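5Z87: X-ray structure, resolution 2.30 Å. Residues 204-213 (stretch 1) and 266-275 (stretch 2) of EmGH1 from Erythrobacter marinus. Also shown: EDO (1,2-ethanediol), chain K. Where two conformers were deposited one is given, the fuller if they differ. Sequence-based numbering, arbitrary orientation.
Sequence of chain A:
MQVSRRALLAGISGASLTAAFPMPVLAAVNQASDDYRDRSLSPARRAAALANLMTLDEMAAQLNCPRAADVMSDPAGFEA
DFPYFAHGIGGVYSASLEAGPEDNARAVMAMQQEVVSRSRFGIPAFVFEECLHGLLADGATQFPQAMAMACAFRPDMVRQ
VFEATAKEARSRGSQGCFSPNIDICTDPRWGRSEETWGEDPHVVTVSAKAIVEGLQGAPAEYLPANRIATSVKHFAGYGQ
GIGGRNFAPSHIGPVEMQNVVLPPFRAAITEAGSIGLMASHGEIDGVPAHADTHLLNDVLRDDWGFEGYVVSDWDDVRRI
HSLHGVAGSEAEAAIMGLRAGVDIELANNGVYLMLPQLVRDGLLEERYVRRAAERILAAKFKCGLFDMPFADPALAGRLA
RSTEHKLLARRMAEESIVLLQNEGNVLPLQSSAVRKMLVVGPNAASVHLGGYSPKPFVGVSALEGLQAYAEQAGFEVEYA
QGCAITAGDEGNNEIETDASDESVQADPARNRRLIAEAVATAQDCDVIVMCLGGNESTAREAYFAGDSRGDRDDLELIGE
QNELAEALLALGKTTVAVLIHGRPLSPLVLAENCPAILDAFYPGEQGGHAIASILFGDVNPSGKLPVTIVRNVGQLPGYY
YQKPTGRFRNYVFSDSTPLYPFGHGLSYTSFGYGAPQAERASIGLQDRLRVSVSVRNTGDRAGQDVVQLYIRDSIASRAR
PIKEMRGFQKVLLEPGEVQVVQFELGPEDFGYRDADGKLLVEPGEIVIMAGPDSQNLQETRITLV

Stretch 1 (204-213) VTVSAKAIVE
Stretch 2, residues 266-275: RAAITEAGSI

How do the two backbones lie against each other? Residues 204-213 are helical throughout, and 266-270 belong to a second helix that begins earlier in the chain; both helices run in much the same direction, their axes 30° apart (signed crossing angle -30°) and 8.6 Å apart at closest approach. The register sets Thr205 CA 6.4 Å from Ala267 CA, Lys209 CA 5.4 Å from Ala268 CA and Val212 CA 6.2 Å from Ser274 CA. Gly273 leaves helical geometry with phi/psi 79/32, a positive phi that favours glycine, and Ser274 follows at -47/132.

What fills the space between them? Small alanines allow the close approach. Ala267 points toward the first helix, its CB 3.6 Å from Thr205 CG2 (chi1 m) and 3.8 Å from Lys209 CD. Val212, chi1 t and buried, points toward the second stretch: its CG2 lies 4.2 Å from Ala268 CB, and its CG1 lies 3.7 Å from Ala272 CB and 3.8 Å from Ser274 N. Ala272 CB is also 3.8 Å from Glu213 CG, so the acid's aliphatic part joins the apolar packing. Together the stretches bury 386 Å².

Which charged groups are paired across the contact? Lys209 leaves its helix sideways, and its chi angles of -56°, -147°, -63° and 156° bring the ammonium nearer to the second stretch. Glu271 points toward the first helix with chi1 m, chi2 t and chi3 34°. Lys209 NZ donates to Glu271 OE1 at 2.9 Å, a salt bridge and the one direct hydrogen bond between the stretches. A water adds a bridge, donating to Glu213 OE2 at 3.2 Å and, weakly, to Glu271 O at 3.4 Å; Glu213 has chi angles of -71°, 176° and -47°.

How are the remaining polar groups satisfied? In the first helix, i to i+4 bonds run from Ala208 N to Val204 O (2.8 Å) through Glu213 N to Lys209 O (2.9 Å). In the second stretch, Arg266 O accepts from both Thr270 N at 2.9 Å and Thr270 OG1 at 2.7 Å, the latter with chi1 p. Ala267 O likewise accepts twice, from Glu271 N at 2.9 Å and Ala272 N at 3.0 Å, while Ser274 N reaches Ala268 O at 2.9 Å. Thr205 OG1 is hydrogen-bonded elsewhere in the structure. The extended Arg266 leads away from the contact, and its NH2 donates a weak bond to ethanediol O2 at 3.4 Å.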

ATOM      1  N   VAL A 204       4.134  14.721  14.663  1.00 19.28           N
ATOM      2  CA  VAL A 204       5.540  14.448  14.377  1.00 18.69           C
ATOM      3  C   VAL A 204       6.307  15.752  14.178  1.00 18.23           C
ATOM      4  O   VAL A 204       7.475  15.860  14.569  1.00 19.81           O
ATOM      5  CB  VAL A 204       5.663  13.512  13.158  1.00 20.39           C
ATOM      6  CG1 VAL A 204       7.108  13.320  12.765  1.00 17.88           C
ATOM      7  CG2 VAL A 204       5.044  12.170  13.460  1.00 23.36           C
ATOM      8  N   THR A 205       5.650  16.769  13.620  1.00 16.57           N
ATOM      9  CA  THR A 205       6.274  18.076  13.433  1.00 21.22           C
ATOM     10  C   THR A 205       6.517  18.761  14.771  1.00 26.27           C
ATOM     11  O   THR A 205       7.603  19.298  15.025  1.00 21.96           O
ATOM     12  CB  THR A 205       5.389  18.937  12.529  1.00 19.34           C
ATOM     13  OG1 THR A 205       5.400  18.379  11.212  1.00 18.17           O
ATOM     14  CG2 THR A 205       5.873  20.386  12.478  1.00 19.95           C
ATOM     15  N   VAL A 206       5.511  18.737  15.646  1.00 23.00           N
ATOM     16  CA  VAL A 206       5.659  19.335  16.966  1.00 19.67           C
ATOM     17  C   VAL A 206       6.730  18.600  17.755  1.00 23.66           C
ATOM     18  O   VAL A 206       7.577  19.218  18.411  1.00 27.16           O
ATOM     19  CB  VAL A 206       4.304  19.329  17.696  1.00 28.73           C
ATOM     20  CG1 VAL A 206       4.506  19.559  19.179  1.00 26.03           C
ATOM     21  CG2 VAL A 206       3.375  20.376  17.084  1.00 22.31           C
ATOM     22  N   SER A 207       6.731  17.271  17.675  1.00 20.43           N
ATOM     23  CA  SER A 207       7.745  16.499  18.375  1.00 22.04           C
ATOM     24  C   SER A 207       9.134  16.764  17.808  1.00 23.68           C
ATOM     25  O   SER A 207      10.094  16.920  18.570  1.00 24.36           O
ATOM     26  CB  SER A 207       7.410  15.011  18.304  1.00 16.71           C
ATOM     27  OG  SER A 207       6.074  14.780  18.714  1.00 23.01           O
ATOM     28  N   ALA A 208       9.260  16.819  16.475  1.00 21.66           N
ATOM     29  CA  ALA A 208      10.571  17.027  15.857  1.00 22.16           C
ATOM     30  C   ALA A 208      11.206  18.337  16.319  1.00 24.19           C
ATOM     31  O   ALA A 208      12.403  18.377  16.626  1.00 17.99           O
ATOM     32  CB  ALA A 208      10.449  17.007  14.329  1.00 16.48           C
ATOM     33  N   LYS A 209      10.411  19.412  16.385  1.00 18.55           N
ATOM     34  CA  LYS A 209      10.925  20.696  16.846  1.00 20.52           C
ATOM     35  C   LYS A 209      11.374  20.629  18.297  1.00 27.19           C
ATOM     36  O   LYS A 209      12.382  21.239  18.667  1.00 24.94           O
ATOM     37  CB  LYS A 209       9.867  21.784  16.696  1.00 18.15           C
ATOM     38  CG  LYS A 209       9.323  21.936  15.301  1.00 24.52           C
ATOM     39  CD  LYS A 209       8.957  23.370  14.997  1.00 27.87           C
ATOM     40  CE  LYS A 209       7.860  23.890  15.876  1.00 34.11           C
ATOM     41  NZ  LYS A 209       7.965  25.383  15.917  1.00 45.95           N
ATOM     42  N   ALA A 210      10.616  19.929  19.146  1.00 23.96           N
ATOM     43  CA  ALA A 210      10.982  19.874  20.557  1.00 24.06           C
ATOM     44  C   ALA A 210      12.237  19.035  20.765  1.00 22.33           C
ATOM     45  O   ALA A 210      13.083  19.377  21.599  1.00 23.87           O
ATOM     46  CB  ALA A 210       9.820  19.327  21.386  1.00 20.71           C
ATOM     47  N   ILE A 211      12.374  17.940  20.014  1.00 19.55           N
ATOM     48  CA  ILE A 211      13.577  17.112  20.085  1.00 22.29           C
ATOM     49  C   ILE A 211      14.794  17.902  19.630  1.00 21.98           C
ATOM     50  O   ILE A 211      15.852  17.865  20.269  1.00 23.53           O
ATOM     51  CB  ILE A 211      13.418  15.831  19.242  1.00 18.74           C
ATOM     52  CG1 ILE A 211      12.252  14.970  19.728  1.00 19.41           C
ATOM     53  CG2 ILE A 211      14.739  15.015  19.251  1.00 16.19           C
ATOM     54  CD1 ILE A 211      11.780  13.958  18.677  1.00 24.62           C
ATOM     55  N   VAL A 212      14.686  18.577  18.484  1.00 24.18           N
ATOM     56  CA  VAL A 212      15.835  19.314  17.969  1.00 20.18           C
ATOM     57  C   VAL A 212      16.211  20.423  18.942  1.00 22.59           C
ATOM     58  O   VAL A 212      17.389  20.618  19.261  1.00 22.78           O
ATOM     59  CB  VAL A 212      15.558  19.867  16.553  1.00 23.33           C
ATOM     60  CG1 VAL A 212      16.713  20.764  16.078  1.00 18.36           C
ATOM     61  CG2 VAL A 212      15.348  18.742  15.555  1.00 17.70           C
ATOM     62  N   GLU A 213      15.215  21.133  19.466  0.57 21.13           N
ATOM     63  CA  GLU A 213      15.509  22.221  20.382  0.57 24.74           C
ATOM     64  C   GLU A 213      15.961  21.714  21.750  0.57 26.59           C
ATOM     65  O   GLU A 213      16.610  22.464  22.483  0.57 27.82           O
ATOM     66  CB  GLU A 213      14.292  23.155  20.461  0.57 24.95           C
ATOM     67  CG  GLU A 213      14.127  23.953  19.146  0.57 27.46           C
ATOM     68  CD  GLU A 213      12.894  24.846  19.074  0.57 33.57           C
ATOM     69  OE1 GLU A 213      11.774  24.393  19.415  0.57 31.98           O
ATOM     70  OE2 GLU A 213      13.052  26.007  18.631  0.57 33.96           O
ATOM     71  N   ARG A 266      10.709  19.920   7.283  1.00 20.69           N
ATOM     72  CA  ARG A 266      10.733  21.352   7.015  1.00 22.95           C
ATOM     73  C   ARG A 266      10.805  22.146   8.311  1.00 27.03           C
ATOM     74  O   ARG A 266      11.563  23.119   8.407  1.00 21.25           O
ATOM     75  CB  ARG A 266       9.511  21.776   6.205  1.00 22.85           C
ATOM     76  CG  ARG A 266       9.554  23.247   5.804  1.00 21.83           C
ATOM     77  CD  ARG A 266       8.345  23.637   4.961  1.00 29.55           C
ATOM     78  NE  ARG A 266       8.382  25.049   4.587  1.00 38.56           N
ATOM     79  CZ  ARG A 266       8.430  25.510   3.340  1.00 39.99           C
ATOM     80  NH1 ARG A 266       8.433  24.670   2.310  1.00 32.00           N
ATOM     81  NH2 ARG A 266       8.464  26.820   3.122  1.00 42.08           N
ATOM     82  N   ALA A 267      10.036  21.736   9.326  1.00 20.06           N
ATOM     83  CA  ALA A 267      10.062  22.440  10.600  1.00 20.19           C
ATOM     84  C   ALA A 267      11.401  22.255  11.313  1.00 23.68           C
ATOM     85  O   ALA A 267      11.957  23.215  11.854  1.00 23.22           O
ATOM     86  CB  ALA A 267       8.914  21.968  11.485  1.00 18.23           C
ATOM     87  N   ALA A 268      11.918  21.025  11.339  1.00 19.14           N
ATOM     88  CA  ALA A 268      13.223  20.763  11.939  1.00 22.72           C
ATOM     89  C   ALA A 268      14.317  21.600  11.287  1.00 29.25           C
ATOM     90  O   ALA A 268      15.199  22.128  11.976  1.00 22.89           O
ATOM     91  CB  ALA A 268      13.569  19.277  11.812  1.00 16.36           C
ATOM     92  N   ILE A 269      14.281  21.717   9.959  1.00 24.48           N
ATOM     93  CA  ILE A 269      15.359  22.360   9.223  1.00 19.80           C
ATOM     94  C   ILE A 269      15.225  23.878   9.287  1.00 26.06           C
ATOM     95  O   ILE A 269      16.166  24.575   9.682  1.00 32.28           O
ATOM     96  CB  ILE A 269      15.378  21.855   7.768  1.00 20.22           C
ATOM     97  CG1 ILE A 269      15.799  20.385   7.707  1.00 20.65           C
ATOM     98  CG2 ILE A 269      16.289  22.714   6.914  1.00 18.33           C
ATOM     99  CD1 ILE A 269      17.271  20.138   8.000  1.00 18.59           C
ATOM    100  N   THR A 270      14.052  24.415   8.929  1.00 21.73           N
ATOM    101  CA  THR A 270      13.876  25.856   8.783  1.00 23.99           C
ATOM    102  C   THR A 270      13.420  26.567  10.050  1.00 24.91           C
ATOM    103  O   THR A 270      13.478  27.797  10.092  1.00 28.66           O
ATOM    104  CB  THR A 270      12.847  26.195   7.698  1.00 24.48           C
ATOM    105  OG1 THR A 270      11.537  25.848   8.169  1.00 25.89           O
ATOM    106  CG2 THR A 270      13.146  25.489   6.367  1.00 18.03           C
ATOM    107  N   GLU A 271      12.925  25.862  11.062  1.00 21.02           N
ATOM    108  CA  GLU A 271      12.475  26.531  12.278  1.00 24.74           C
ATOM    109  C   GLU A 271      13.340  26.201  13.485  1.00 27.26           C
ATOM    110  O   GLU A 271      13.759  27.105  14.206  1.00 29.23           O
ATOM    111  CB  GLU A 271      11.013  26.178  12.598  1.00 22.20           C
ATOM    112  CG  GLU A 271       9.965  26.646  11.600  1.00 26.19           C
ATOM    113  CD  GLU A 271       8.567  26.086  11.932  1.00 35.30           C
ATOM    114  OE1 GLU A 271       8.248  25.927  13.130  1.00 39.84           O
ATOM    115  OE2 GLU A 271       7.792  25.785  11.000  1.00 37.10           O
ATOM    116  N   ALA A 272      13.605  24.920  13.742  1.00 25.14           N
ATOM    117  CA  ALA A 272      14.415  24.540  14.893  1.00 26.08           C
ATOM    118  C   ALA A 272      15.908  24.556  14.600  1.00 26.98           C
ATOM    119  O   ALA A 272      16.704  24.525  15.544  1.00 26.83           O
ATOM    120  CB  ALA A 272      14.013  23.148  15.398  1.00 21.54           C
ATOM    121  N   GLY A 273      16.306  24.583  13.328  1.00 26.82           N
ATOM    122  CA  GLY A 273      17.704  24.764  12.986  1.00 21.63           C
ATOM    123  C   GLY A 273      18.562  23.527  13.105  1.00 23.90           C
ATOM    124  O   GLY A 273      19.750  23.642  13.438  1.00 23.51           O
ATOM    125  N   SER A 274      17.991  22.345  12.866  1.00 21.36           N
ATOM    126  CA  SER A 274      18.781  21.121  12.805  1.00 23.51           C
ATOM    127  C   SER A 274      20.010  21.333  11.925  1.00 17.16           C
ATOM    128  O   SER A 274      19.911  21.870  10.825  1.00 23.87           O
ATOM    129  CB  SER A 274      17.916  19.967  12.266  1.00 19.43           C
ATOM    130  OG  SER A 274      18.651  18.751  12.142  1.00 14.87           O
ATOM    131  N   ILE A 275      21.170  20.923  12.429  1.00 20.45           N
ATOM    132  CA  ILE A 275      22.424  21.119  11.715  1.00 19.29           C
ATOM    133  C   ILE A 275      22.641  20.010  10.692  1.00 18.67           C
ATOM    134  O   ILE A 275      23.226  20.240   9.626  1.00 18.92           O
ATOM    135  CB  ILE A 275      23.583  21.194  12.738  1.00 22.28           C
ATOM    136  CG1 ILE A 275      23.509  22.469  13.570  1.00 24.32           C
ATOM    137  CG2 ILE A 275      24.954  21.109  12.070  1.00 19.26           C
ATOM    138  CD1 ILE A 275      24.507  22.476  14.731  1.00 18.20           C
TER
HETATM  139  C1  EDO K 809       8.812  26.240  -1.082  1.00 35.10           C
HETATM  140  O1  EDO K 809       8.261  26.205  -2.404  1.00 50.78           O
HETATM  141  C2  EDO K 809       8.975  27.703  -0.676  1.00 43.80           C
HETATM  142  O2  EDO K 809       7.819  28.150   0.046  1.00 52.28           O
HETATM  143  O   HOH W   1      11.721  28.172  16.722  1.00 47.07           O